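Local coordinates for protein folylpolyglutamate synthase/dihydrofolate synthase (Thermotoga maritima, PDB 1O5Z) that probably adds L-glutamate to dihydropteroate and to tetrahydrofolate polyglutamate chains at the cost of ATP, making dihydrofolate and folylpolyglutamates, at residues L42-N47 against L119-K124; Q192-K197 against L217-D222. All coordinates share one frame; numbering follows the deposited sequence.

From the N terminus, helix 36-44 comes first, and contact 1 pins its C-terminal end to that of helix 105-122. The loop of 71 residues so closed holds strands 53-58 and 81-84 of the large mixed sheet and helix 63-77. Only after it has closed does contact 2 open. It joins helices 190-197 and 214-227 across a short loop of 19 residues containing strand 207-209 of the same sheet. The two are in series, neither nested nor crossed, with nearest atoms about 17 Å apart. Contact 1 gathers peripheral helices, whereas contact 2 joins neighbouring helices over the sheet of the Mur ligase middle domain.

Contact 1 (L42-N47 against L119-K124); sequences LSKLGN and LNELDK
Lys-44 reaches from the last turn of helix 36-44 to Glu-121 and Leu-122, near the end of helix 105-122. Its CB already points at the other helix, and the chain, bending at chi2, passes Ile-118, one turn before Leu-122. Lys-44 CD lies between Leu-122 and the acid, 4.4 Å from Leu-122 CD2 and 4.0 Å from Glu-121 OE1, and the methylenes thus border a buried leucine. Lys-44 CE is the atom closest to the acid, 3.4 Å from Glu-121 OE1. A second bend at chi4 (-93°) brings NZ round to the same oxygen, and the salt bridge of Lys-44 NZ to Glu-121 OE1 is long, 3.5 Å. Glu-121 arrives with CG anti to its N (chi1 -171°) and an extended chain. The two chains cross at about a right angle, and OE1 is the oxygen that meets both CE and NZ.

Beneath this pair Leu-122 rests on Met-40 and Leu-41, and Leu-45 on Met-115 and Ile-118; leucines, an isoleucine and two methionines meet where the helices adjoin. Helix 36-44 stops just past Lys-44 in a Schellman motif. Gly-46 N bonds to Ser-43 O at 3.1 Å and Asn-47 N to Leu-42 O at 2.7 Å, and glycine suits the positive phi of Gly-46. Lysine suits its own place because its long aliphatic stem can cover leucine while its amine stays at the surface. A charge pair this long and exposed probably adds little binding energy; most of the hold between the helices probably comes from the apolar contacts beneath.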
loop_
_atom_site.group_PDB
_atom_site.type_symbol
_atom_site.label_atom_id
_atom_site.label_comp_id
_atom_site.label_asym_id
_atom_site.label_seq_id
_atom_site.Cartn_x
_atom_site.Cartn_y
_atom_site.Cartn_z
ATOM N N LEU A 42 13.185 -15.527 -12.445
ATOM C CA LEU A 42 14.107 -15.508 -11.339
ATOM C C LEU A 42 15.251 -16.532 -11.467
ATOM O O LEU A 42 16.404 -16.236 -11.144
ATOM C CB LEU A 42 13.337 -15.696 -10.024
ATOM C CG LEU A 42 12.494 -14.492 -9.580
ATOM C CD1 LEU A 42 11.614 -14.840 -8.390
ATOM C CD2 LEU A 42 13.406 -13.379 -9.193
ATOM N N SER A 43 14.930 -17.731 -11.940
ATOM C CA SER A 43 15.927 -18.740 -12.167
ATOM C C SER A 43 16.998 -18.264 -13.134
ATOM O O SER A 43 18.151 -18.505 -12.923
ATOM C CB SER A 43 15.291 -19.965 -12.780
ATOM O OG SER A 43 16.255 -20.973 -12.954
ATOM N N LYS A 44 16.586 -17.624 -14.214
ATOM C CA LYS A 44 17.504 -17.131 -15.217
ATOM C C LYS A 44 18.318 -15.945 -14.661
ATOM O O LYS A 44 19.392 -15.686 -15.154
ATOM C CB LYS A 44 16.726 -16.728 -16.486
ATOM C CG LYS A 44 16.077 -17.922 -17.215
ATOM C CD LYS A 44 16.102 -17.734 -18.751
ATOM C CE LYS A 44 15.882 -19.018 -19.519
ATOM N NZ LYS A 44 17.121 -19.812 -19.938
ATOM N N LEU A 45 17.814 -15.263 -13.624
ATOM C CA LEU A 45 18.540 -14.194 -12.955
ATOM C C LEU A 45 19.383 -14.677 -11.784
ATOM O O LEU A 45 19.969 -13.876 -11.072
ATOM C CB LEU A 45 17.564 -13.107 -12.450
ATOM C CG LEU A 45 16.757 -12.409 -13.558
ATOM C CD1 LEU A 45 15.632 -11.567 -12.966
ATOM C CD2 LEU A 45 17.621 -11.567 -14.495
ATOM N N GLY A 46 19.454 -15.983 -11.565
ATOM C CA GLY A 46 20.253 -16.548 -10.466
ATOM C C GLY A 46 19.517 -16.689 -9.138
ATOM O O GLY A 46 20.137 -16.835 -8.096
ATOM N N ASN A 47 18.190 -16.669 -9.184
ATOM C CA ASN A 47 17.380 -16.838 -8.001
ATOM C C ASN A 47 17.788 -15.824 -6.928
ATOM O O ASN A 47 18.135 -16.186 -5.796
ATOM C CB ASN A 47 17.459 -18.297 -7.486
ATOM C CG ASN A 47 16.799 -19.297 -8.431
ATOM O OD1 ASN A 47 15.712 -19.089 -8.893
ATOM N ND2 ASN A 47 17.471 -20.363 -8.715
ATOM N N LEU A 119 14.682 -10.942 -20.458
ATOM C CA LEU A 119 13.322 -10.593 -20.866
ATOM C C LEU A 119 13.133 -10.667 -22.358
ATOM O O LEU A 119 12.078 -11.020 -22.783
ATOM C CB LEU A 119 12.948 -9.196 -20.460
ATOM C CG LEU A 119 12.978 -8.888 -18.980
ATOM C CD1 LEU A 119 12.789 -7.376 -18.807
ATOM C CD2 LEU A 119 11.955 -9.682 -18.239
ATOM N N ASN A 120 14.130 -10.318 -23.142
ATOM C CA ASN A 120 13.979 -10.320 -24.594
ATOM C C ASN A 120 13.737 -11.723 -25.086
ATOM O O ASN A 120 12.987 -11.936 -26.030
ATOM C CB ASN A 120 15.217 -9.728 -25.301
ATOM C CG ASN A 120 15.360 -8.197 -25.116
ATOM O OD1 ASN A 120 14.395 -7.490 -24.744
ATOM N ND2 ASN A 120 16.582 -7.677 -25.379
ATOM N N GLU A 121 14.419 -12.660 -24.434
ATOM C CA GLU A 121 14.333 -14.079 -24.701
ATOM C C GLU A 121 12.976 -14.685 -24.314
ATOM O O GLU A 121 12.344 -15.331 -25.151
ATOM C CB GLU A 121 15.455 -14.766 -23.955
ATOM C CG GLU A 121 15.650 -16.228 -24.272
ATOM C CD GLU A 121 16.492 -16.930 -23.196
ATOM O OE1 GLU A 121 16.096 -18.048 -22.724
ATOM O OE2 GLU A 121 17.546 -16.344 -22.802
ATOM N N LEU A 122 12.554 -14.473 -23.062
ATOM C CA LEU A 122 11.258 -14.893 -22.544
ATOM C C LEU A 122 10.114 -14.237 -23.305
ATOM O O LEU A 122 9.056 -14.839 -23.492
ATOM C CB LEU A 122 11.122 -14.503 -21.060
ATOM C CG LEU A 122 12.100 -15.123 -20.055
ATOM C CD1 LEU A 122 11.874 -14.640 -18.616
ATOM C CD2 LEU A 122 12.063 -16.648 -20.124
ATOM N N ASP A 123 10.315 -12.987 -23.725
ATOM C CA ASP A 123 9.276 -12.233 -24.410
ATOM C C ASP A 123 8.970 -12.726 -25.779
ATOM O O ASP A 123 7.993 -12.316 -26.350
ATOM C CB ASP A 123 9.616 -10.763 -24.489
ATOM C CG ASP A 123 9.292 -10.039 -23.199
ATOM O OD1 ASP A 123 9.649 -8.823 -23.140
ATOM O OD2 ASP A 123 8.706 -10.590 -22.201
ATOM N N LYS A 124 9.782 -13.612 -26.311
ATOM C CA LYS A 124 9.510 -14.167 -27.623
ATOM C C LYS A 124 8.313 -15.102 -27.690
ATOM O O LYS A 124 7.793 -15.356 -28.774
ATOM C CB LYS A 124 10.762 -14.857 -28.141
ATOM C CG LYS A 124 11.826 -13.815 -28.446
ATOM C CD LYS A 124 13.147 -14.399 -28.893
ATOM C CE LYS A 124 14.155 -13.264 -29.176
ATOM N NZ LYS A 124 13.564 -12.096 -29.949
#

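Contact 2 (Q192-K197 against L217-D222); sequences QIAWEK and LKVMED. With SO4 (sulfate ion), chain B.
Val-219 sets its two methyl groups against consecutive residues of helix 190-197, CG2 on Ala-194 and CG1 on Trp-195. This is the tight part: the backbones come within 6.3 Å, measured from Trp-195 CA to Val-219 CA. Alanine suits so near an approach because its single methyl takes little room, and Ala-194 CB lies 3.9 Å from Val-219 CG2. With CG1 anti to the backbone N (chi1 -180°), the other branch of the valine reaches the indole at its edge, near the ring plane, where Val-219 CG1 is 3.6 Å from Trp-195 CD1.

The two helices follow parallel strands 173-175 and 207-209 in successive beta-alpha-beta units of a P-loop NTPase-like domain, and their contact is that of neighbours packed side by side on the sheet. Met-220, on the sheet-facing side, lies against Ile-175, Leu-207 and Thr-209; its unbranched chain suits a place between helix and sheet.

Outward, the contact is looser. Most of the indole extends past the valine to the surface, where Arg-161 makes a cation-pi interaction with it. Lys-197, by contrast, is buried and leaves the contact inward, past Ile-175 and Thr-60 of the P-loop sequence, to a sulfate probably from the crystallisation liquor. Lys-197 NZ bonds sulfate O3 at 2.8 Å and, weakly, O4 at 3.0 Å; Gly-159 N binds the same ion, a setting consistent with the phosphate side of the ATP site.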
loop_
_atom_site.group_PDB
_atom_site.type_symbol
_atom_site.label_atom_id
_atom_site.label_comp_id
_atom_site.label_asym_id
_atom_site.label_seq_id
_atom_site.Cartn_x
_atom_site.Cartn_y
_atom_site.Cartn_z
ATOM N N GLN A 192 -13.244 -18.611 -0.421
ATOM C CA GLN A 192 -12.397 -18.636 -1.634
ATOM C C GLN A 192 -11.258 -17.636 -1.604
ATOM O O GLN A 192 -10.113 -17.946 -1.938
ATOM C CB GLN A 192 -13.228 -18.336 -2.876
ATOM C CG GLN A 192 -14.161 -19.458 -3.243
ATOM C CD GLN A 192 -14.988 -19.120 -4.441
ATOM O OE1 GLN A 192 -16.121 -18.731 -4.284
ATOM N NE2 GLN A 192 -14.412 -19.239 -5.645
ATOM N N ILE A 193 -11.609 -16.415 -1.227
ATOM C CA ILE A 193 -10.628 -15.346 -1.044
ATOM C C ILE A 193 -9.597 -15.755 0.020
ATOM O O ILE A 193 -8.399 -15.675 -0.188
ATOM C CB ILE A 193 -11.361 -14.033 -0.632
ATOM C CG1 ILE A 193 -12.243 -13.533 -1.795
ATOM C CG2 ILE A 193 -10.322 -12.940 -0.200
ATOM C CD1 ILE A 193 -13.364 -12.610 -1.378
ATOM N N ALA A 194 -10.103 -16.181 1.168
ATOM C CA ALA A 194 -9.277 -16.722 2.246
ATOM C C ALA A 194 -8.345 -17.809 1.752
ATOM O O ALA A 194 -7.207 -17.872 2.168
ATOM C CB ALA A 194 -10.155 -17.276 3.392
ATOM N N TRP A 195 -8.809 -18.655 0.862
ATOM C CA TRP A 195 -7.962 -19.720 0.365
ATOM C C TRP A 195 -6.804 -19.219 -0.495
ATOM O O TRP A 195 -5.657 -19.596 -0.288
ATOM C CB TRP A 195 -8.796 -20.720 -0.419
ATOM C CG TRP A 195 -8.085 -21.945 -0.530
ATOM C CD1 TRP A 195 -7.819 -22.847 0.479
ATOM C CD2 TRP A 195 -7.473 -22.438 -1.685
ATOM N NE1 TRP A 195 -7.069 -23.889 -0.008
ATOM C CE2 TRP A 195 -6.844 -23.664 -1.340
ATOM C CE3 TRP A 195 -7.397 -21.985 -2.993
ATOM C CZ2 TRP A 195 -6.174 -24.434 -2.253
ATOM C CZ3 TRP A 195 -6.715 -22.733 -3.904
ATOM C CH2 TRP A 195 -6.113 -23.958 -3.534
ATOM N N GLU A 196 -7.122 -18.363 -1.456
ATOM C CA GLU A 196 -6.113 -17.701 -2.302
ATOM C C GLU A 196 -5.010 -17.042 -1.452
ATOM O O GLU A 196 -3.813 -17.225 -1.685
ATOM C CB GLU A 196 -6.821 -16.682 -3.237
ATOM C CG GLU A 196 -6.022 -16.198 -4.454
ATOM C CD GLU A 196 -5.660 -17.322 -5.462
ATOM O OE1 GLU A 196 -6.242 -18.452 -5.373
ATOM O OE2 GLU A 196 -4.797 -17.062 -6.364
ATOM N N LYS A 197 -5.436 -16.312 -0.430
ATOM C CA LYS A 197 -4.520 -15.658 0.482
ATOM C C LYS A 197 -3.677 -16.619 1.338
ATOM O O LYS A 197 -2.521 -16.335 1.636
ATOM C CB LYS A 197 -5.293 -14.683 1.405
ATOM C CG LYS A 197 -5.818 -13.528 0.630
ATOM C CD LYS A 197 -6.006 -12.275 1.386
ATOM C CE LYS A 197 -6.855 -11.286 0.544
ATOM N NZ LYS A 197 -6.612 -11.285 -0.912
ATOM N N LEU A 217 -10.748 -17.558 9.078
ATOM C CA LEU A 217 -9.772 -18.142 9.997
ATOM C C LEU A 217 -9.763 -19.657 9.861
ATOM O O LEU A 217 -8.704 -20.274 9.892
ATOM C CB LEU A 217 -10.071 -17.746 11.431
ATOM C CG LEU A 217 -9.949 -16.266 11.769
ATOM C CD1 LEU A 217 -10.568 -16.001 13.134
ATOM C CD2 LEU A 217 -8.508 -15.847 11.809
ATOM N N LYS A 218 -10.943 -20.244 9.674
ATOM C CA LYS A 218 -11.077 -21.693 9.460
ATOM C C LYS A 218 -10.163 -22.179 8.311
ATOM O O LYS A 218 -9.449 -23.170 8.435
ATOM C CB LYS A 218 -12.559 -22.068 9.228
ATOM C CG LYS A 218 -13.412 -22.106 10.523
ATOM C CD LYS A 218 -14.992 -22.066 10.341
ATOM C CE LYS A 218 -15.687 -22.612 11.615
ATOM N NZ LYS A 218 -17.066 -22.061 11.995
ATOM N N VAL A 219 -10.150 -21.446 7.212
ATOM C CA VAL A 219 -9.296 -21.822 6.098
ATOM C C VAL A 219 -7.820 -21.741 6.501
ATOM O O VAL A 219 -7.057 -22.692 6.320
ATOM C CB VAL A 219 -9.558 -20.923 4.855
ATOM C CG1 VAL A 219 -8.649 -21.337 3.687
ATOM C CG2 VAL A 219 -11.021 -20.937 4.471
ATOM N N MET A 220 -7.432 -20.592 7.046
ATOM C CA MET A 220 -6.050 -20.356 7.439
ATOM C C MET A 220 -5.614 -21.355 8.493
ATOM O O MET A 220 -4.488 -21.824 8.453
ATOM C CB MET A 220 -5.861 -18.932 7.966
ATOM C CG MET A 220 -6.184 -17.861 6.944
ATOM S SD MET A 220 -5.795 -16.170 7.427
ATOM C CE MET A 220 -7.265 -15.633 8.287
ATOM N N GLU A 221 -6.499 -21.677 9.433
ATOM C CA GLU A 221 -6.221 -22.693 10.435
ATOM C C GLU A 221 -5.903 -24.020 9.787
ATOM O O GLU A 221 -4.941 -24.679 10.166
ATOM C CB GLU A 221 -7.429 -22.891 11.376
ATOM C CG GLU A 221 -7.567 -21.775 12.407
ATOM C CD GLU A 221 -8.956 -21.719 13.053
ATOM O OE1 GLU A 221 -9.730 -22.703 12.967
ATOM O OE2 GLU A 221 -9.280 -20.665 13.628
ATOM N N ASP A 222 -6.747 -24.417 8.832
ATOM C CA ASP A 222 -6.580 -25.682 8.143
ATOM C C ASP A 222 -5.262 -25.714 7.373
ATOM O O ASP A 222 -4.529 -26.690 7.456
ATOM C CB ASP A 222 -7.781 -25.975 7.232
ATOM C CG ASP A 222 -9.071 -26.210 8.024
ATOM O OD1 ASP A 222 -9.939 -27.002 7.582
ATOM O OD2 ASP A 222 -9.304 -25.660 9.124
HETATM S S SO4 B . -5.821 -8.558 -2.552
HETATM O O1 SO4 B . -4.979 -7.612 -3.289
HETATM O O2 SO4 B . -6.995 -7.861 -2.042
HETATM O O3 SO4 B . -4.991 -9.101 -1.470
HETATM O O4 SO4 B . -6.221 -9.684 -3.384
#